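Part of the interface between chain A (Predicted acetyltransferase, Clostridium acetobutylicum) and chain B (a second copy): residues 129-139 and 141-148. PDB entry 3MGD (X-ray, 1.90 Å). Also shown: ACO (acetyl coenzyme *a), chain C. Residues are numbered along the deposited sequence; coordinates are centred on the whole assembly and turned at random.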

# COMPACT_ATOMS: atom_id res chain seq x y z
N GLY A 129 10.06 -15.30 5.26
CA GLY A 129 8.65 -15.11 5.49
C GLY A 129 7.82 -15.84 4.47
O GLY A 129 6.73 -16.32 4.79
N ARG A 130 8.34 -15.94 3.25
CA ARG A 130 7.54 -16.36 2.09
C ARG A 130 6.81 -17.71 2.24
O ARG A 130 5.59 -17.78 2.05
CB ARG A 130 8.38 -16.33 0.81
CG ARG A 130 7.54 -16.43 -0.46
CD ARG A 130 8.40 -16.46 -1.72
NE ARG A 130 7.58 -16.51 -2.93
CZ ARG A 130 7.08 -15.44 -3.54
NH1 ARG A 130 7.31 -14.22 -3.07
NH2 ARG A 130 6.35 -15.58 -4.64
N PRO A 131 7.54 -18.79 2.59
CA PRO A 131 6.91 -20.10 2.81
C PRO A 131 5.90 -20.08 3.95
O PRO A 131 4.93 -20.84 3.91
CB PRO A 131 8.09 -21.00 3.20
CG PRO A 131 9.34 -20.21 2.94
CD PRO A 131 8.96 -18.78 3.00
N VAL A 132 6.12 -19.25 4.97
CA VAL A 132 5.14 -19.09 6.04
C VAL A 132 3.83 -18.51 5.52
O VAL A 132 2.75 -19.04 5.80
CB VAL A 132 5.68 -18.18 7.17
CG1 VAL A 132 4.69 -18.10 8.32
CG2 VAL A 132 7.02 -18.71 7.66
N TYR A 133 3.93 -17.43 4.75
CA TYR A 133 2.76 -16.78 4.20
C TYR A 133 2.09 -17.65 3.12
O TYR A 133 0.87 -17.69 3.04
CB TYR A 133 3.12 -15.40 3.65
CG TYR A 133 3.90 -14.58 4.65
CD1 TYR A 133 3.53 -14.58 6.00
CD2 TYR A 133 5.01 -13.84 4.28
CE1 TYR A 133 4.25 -13.86 6.93
CE2 TYR A 133 5.72 -13.11 5.21
CZ TYR A 133 5.34 -13.13 6.54
OH TYR A 133 6.05 -12.41 7.48
N LYS A 134 2.89 -18.33 2.31
CA LYS A 134 2.35 -19.25 1.31
C LYS A 134 1.56 -20.35 1.99
O LYS A 134 0.44 -20.67 1.59
CB LYS A 134 3.47 -19.85 0.44
CG LYS A 134 4.04 -18.91 -0.63
CD LYS A 134 2.94 -18.33 -1.52
CE LYS A 134 3.51 -17.42 -2.60
NZ LYS A 134 4.26 -18.18 -3.65
N LYS A 135 2.15 -20.94 3.03
CA LYS A 135 1.48 -21.99 3.80
C LYS A 135 0.16 -21.48 4.37
O LYS A 135 -0.84 -22.21 4.40
CB LYS A 135 2.39 -22.55 4.90
CG LYS A 135 1.77 -23.67 5.72
CD LYS A 135 2.68 -24.06 6.89
CE LYS A 135 2.22 -25.34 7.58
NZ LYS A 135 2.86 -25.51 8.93
N TYR A 136 0.13 -20.21 4.75
CA TYR A 136 -1.03 -19.60 5.38
C TYR A 136 -2.16 -19.25 4.41
O TYR A 136 -3.30 -19.05 4.82
CB TYR A 136 -0.61 -18.32 6.11
CG TYR A 136 -1.59 -17.83 7.16
CD1 TYR A 136 -1.61 -18.38 8.44
CD2 TYR A 136 -2.46 -16.80 6.88
CE1 TYR A 136 -2.51 -17.92 9.40
CE2 TYR A 136 -3.36 -16.34 7.83
CZ TYR A 136 -3.38 -16.90 9.08
OH TYR A 136 -4.26 -16.41 10.02
N GLY A 137 -1.84 -19.13 3.12
CA GLY A 137 -2.86 -18.82 2.14
C GLY A 137 -2.64 -17.54 1.36
O GLY A 137 -3.46 -17.17 0.53
N PHE A 138 -1.55 -16.83 1.62
CA PHE A 138 -1.29 -15.63 0.83
C PHE A 138 -1.01 -16.04 -0.62
O PHE A 138 -0.40 -17.08 -0.87
CB PHE A 138 -0.14 -14.81 1.42
CG PHE A 138 -0.53 -14.02 2.63
CD1 PHE A 138 -0.58 -14.63 3.88
CD2 PHE A 138 -0.81 -12.67 2.54
CE1 PHE A 138 -0.92 -13.91 5.00
CE2 PHE A 138 -1.15 -11.94 3.65
CZ PHE A 138 -1.22 -12.55 4.89
N GLN A 139 -1.47 -15.22 -1.56
CA GLN A 139 -1.35 -15.53 -2.98
C GLN A 139 -0.41 -14.60 -3.74
O GLN A 139 -0.42 -13.39 -3.52
CB GLN A 139 -2.74 -15.45 -3.63
CG GLN A 139 -3.77 -16.30 -2.94
CD GLN A 139 -3.57 -17.77 -3.23
OE1 GLN A 139 -3.50 -18.17 -4.39
NE2 GLN A 139 -3.46 -18.58 -2.18
N THR B 141 7.43 -7.37 -9.16
CA THR B 141 7.63 -7.48 -7.71
C THR B 141 7.07 -8.79 -7.15
O THR B 141 5.97 -8.81 -6.58
CB THR B 141 6.94 -6.32 -6.95
OG1 THR B 141 7.31 -5.06 -7.52
CG2 THR B 141 7.35 -6.35 -5.47
N ASP B 142 7.82 -9.87 -7.29
CA ASP B 142 7.39 -11.18 -6.81
C ASP B 142 7.16 -11.23 -5.29
O ASP B 142 6.60 -12.20 -4.77
CB ASP B 142 8.40 -12.27 -7.21
CG ASP B 142 8.42 -12.51 -8.72
OD1 ASP B 142 7.48 -12.07 -9.41
OD2 ASP B 142 9.38 -13.15 -9.20
N GLU B 143 7.57 -10.18 -4.58
CA GLU B 143 7.46 -10.16 -3.13
C GLU B 143 6.06 -9.83 -2.57
O GLU B 143 5.79 -10.14 -1.44
CB GLU B 143 8.50 -9.22 -2.51
CG GLU B 143 9.93 -9.74 -2.55
CD GLU B 143 10.62 -9.41 -3.86
OE1 GLU B 143 10.15 -8.49 -4.57
OE2 GLU B 143 11.63 -10.08 -4.18
N TRP B 144 5.21 -9.17 -3.36
CA TRP B 144 3.88 -8.76 -2.86
C TRP B 144 2.90 -9.91 -2.87
O TRP B 144 2.66 -10.50 -3.93
CB TRP B 144 3.28 -7.66 -3.72
CG TRP B 144 3.65 -6.30 -3.33
CD1 TRP B 144 4.67 -5.56 -3.83
CD2 TRP B 144 3.01 -5.48 -2.34
NE1 TRP B 144 4.71 -4.33 -3.23
CE2 TRP B 144 3.70 -4.26 -2.30
CE3 TRP B 144 1.92 -5.66 -1.49
CZ2 TRP B 144 3.33 -3.22 -1.45
CZ3 TRP B 144 1.55 -4.63 -0.65
CH2 TRP B 144 2.26 -3.43 -0.63
N LEU B 145 2.30 -10.21 -1.72
CA LEU B 145 1.34 -11.30 -1.61
C LEU B 145 0.07 -10.80 -0.95
O LEU B 145 0.12 -9.88 -0.14
CB LEU B 145 1.93 -12.47 -0.80
CG LEU B 145 3.29 -13.02 -1.25
CD1 LEU B 145 3.80 -14.09 -0.28
CD2 LEU B 145 3.24 -13.55 -2.67
N GLU B 146 -1.06 -11.41 -1.28
CA GLU B 146 -2.33 -10.95 -0.73
C GLU B 146 -3.21 -12.08 -0.21
O GLU B 146 -3.28 -13.15 -0.80
CB GLU B 146 -3.08 -10.14 -1.79
CG GLU B 146 -2.20 -9.12 -2.51
CD GLU B 146 -3.00 -8.13 -3.33
OE1 GLU B 146 -4.12 -8.48 -3.77
OE2 GLU B 146 -2.51 -7.00 -3.54
N LEU B 147 -3.86 -11.81 0.92
CA LEU B 147 -4.76 -12.77 1.55
C LEU B 147 -6.17 -12.21 1.50
O LEU B 147 -6.41 -11.07 1.91
CB LEU B 147 -4.36 -13.00 3.01
CG LEU B 147 -5.21 -13.99 3.82
CD1 LEU B 147 -4.99 -15.39 3.29
CD2 LEU B 147 -4.88 -13.93 5.32
N ASN B 148 -7.10 -13.00 1.00
CA ASN B 148 -8.51 -12.64 1.01
C ASN B 148 -9.22 -13.37 2.14
O ASN B 148 -9.38 -14.59 2.11
CB ASN B 148 -9.17 -13.01 -0.32
CG ASN B 148 -10.64 -12.69 -0.34
OD1 ASN B 148 -11.23 -12.34 0.68
ND2 ASN B 148 -11.26 -12.82 -1.51
N1A ACO C . 3.72 -28.32 12.48
C2A ACO C . 4.73 -28.53 11.54
N3A ACO C . 5.57 -27.46 11.15
C4A ACO C . 5.38 -26.15 11.74
C5A ACO C . 4.34 -25.93 12.71
C6A ACO C . 3.52 -26.99 13.09
N6A ACO C . 2.47 -26.76 14.07
N7A ACO C . 4.38 -24.56 13.12
C8A ACO C . 5.41 -23.94 12.43
N9A ACO C . 6.03 -24.92 11.54
C1B ACO C . 7.21 -24.66 10.75
C2B ACO C . 6.63 -24.24 9.39
O2B ACO C . 5.79 -25.08 8.66
C3B ACO C . 7.83 -23.62 8.72
O3B ACO C . 8.72 -24.45 8.01
P3B ACO C . 8.60 -24.72 6.45
O7A ACO C . 9.37 -26.05 6.14
O8A ACO C . 9.24 -23.55 5.66
O9A ACO C . 7.15 -24.86 6.04
C4B ACO C . 8.43 -22.80 9.92
O4B ACO C . 8.23 -23.70 11.07
C5B ACO C . 8.16 -21.33 10.16
O5B ACO C . 6.85 -21.10 10.62
P1A ACO C . 6.59 -20.32 11.97
O1A ACO C . 7.15 -21.06 13.19
O2A ACO C . 5.09 -20.06 12.06
O3A ACO C . 7.34 -18.94 11.77
P2A ACO C . 8.50 -18.40 12.72
O4A ACO C . 9.80 -19.27 12.65
O5A ACO C . 8.00 -18.19 14.12
O6A ACO C . 8.82 -16.94 12.21
CBP ACO C . 9.73 -15.43 10.54
CCP ACO C . 8.96 -16.71 10.83
CDP ACO C . 9.66 -15.10 9.06
CEP ACO C . 9.13 -14.34 11.37
CAP ACO C . 11.23 -15.66 10.93
OAP ACO C . 11.83 -16.65 10.16
C9P ACO C . 12.06 -14.40 11.03
O9P ACO C . 12.00 -13.65 12.01
N8P ACO C . 12.96 -14.13 9.93
C7P ACO C . 13.75 -12.91 9.90
C6P ACO C . 12.90 -11.70 9.78
C5P ACO C . 11.89 -11.85 8.66
O5P ACO C . 12.22 -12.30 7.57
N4P ACO C . 10.54 -11.50 8.95
C3P ACO C . 9.55 -11.37 7.91
C2P ACO C . 9.58 -10.10 7.10
S1P ACO C . 8.24 -9.94 5.94
C ACO C . 6.86 -9.34 6.68
O ACO C . 6.87 -9.05 7.86
CH3 ACO C . 5.59 -9.29 5.91

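A helix of chain A, ending at Y136(A), and the turn that follows it pack against a strand of chain B. The helix and strand axes run in roughly the same direction, 25° apart, and come within 9.6 Å. Side chains fill the space between them.

The main bump is L145(B). Its CA-to-CB bond points toward chain A, and it loses more surface to the other stretch than any other residue here. It enters a hollow lined by R130(A), Y133(A), K134(A) and F138(A). L145(B) CD1 lies 4.2 Å from Y133(A) CB, and L145(B) CD2 lies 3.9 Å from K134(A) CE. At the base of the side chain, L145(B) CB meets F138(A) CB at 3.8 Å. The CA-to-CB bond of K134(A) points sideways, but the side chain's end comes nearer, and CE adds a small part of the wall.

L147(B) is the second bump. It sits among Y136(A), G137(A) and F138(A). L147(B) CB lies over the face of the F138(A) ring, 3.4 Å from F138(A) CE2, in a CH-pi contact. L147(B) CD2 touches the edge of the Y136(A) ring, 3.8 Å from Y136(A) CE2. L147(B) CD1 is 3.6 Å from G137(A) O.

G137(A), the first residue past the helix, has positive phi and forms a Schellman motif with the last turn. A CB at this position would be jammed against the preceding carbonyl oxygen. An ideal CB on G137(A) would also lie 3.5 Å from L147(B) CD1, which is tight. The backbone angles by themselves call for glycine; the tight approach to L147(B) is an additional limit.

Beyond the turn, the chains join edge to edge. Q139(A) and E146(B) form an antiparallel bridge with two hydrogen bonds. Q139(A) N donates to E146(B) O at 2.9 Å, and E146(B) N donates to Q139(A) O at 3.1 Å. Their CA-to-CB bonds point to the same face of the sheet. The end of Q139(A) leads away from chain B and folds back on its own chain, where Q139(A) NE2 donates to G137(A) O at 3.1 Å.

At the other end, R130(A) reaches the turn of chain B with an extended side chain. R130(A) NH1 donates to D142(B) O at 2.7 Å with good geometry. R130(A) NH2 adds a weak bond to the same D142(B) O at 3.4 Å. The carbonyl lies at the guanidinium edge, near its plane, as suits an N-H donor.

The helix also borders the acetyl coenzyme A. K135(A) NZ donates to ACO O2B at 3.0 Å, while K135(A) itself makes no contact with the chain B stretch.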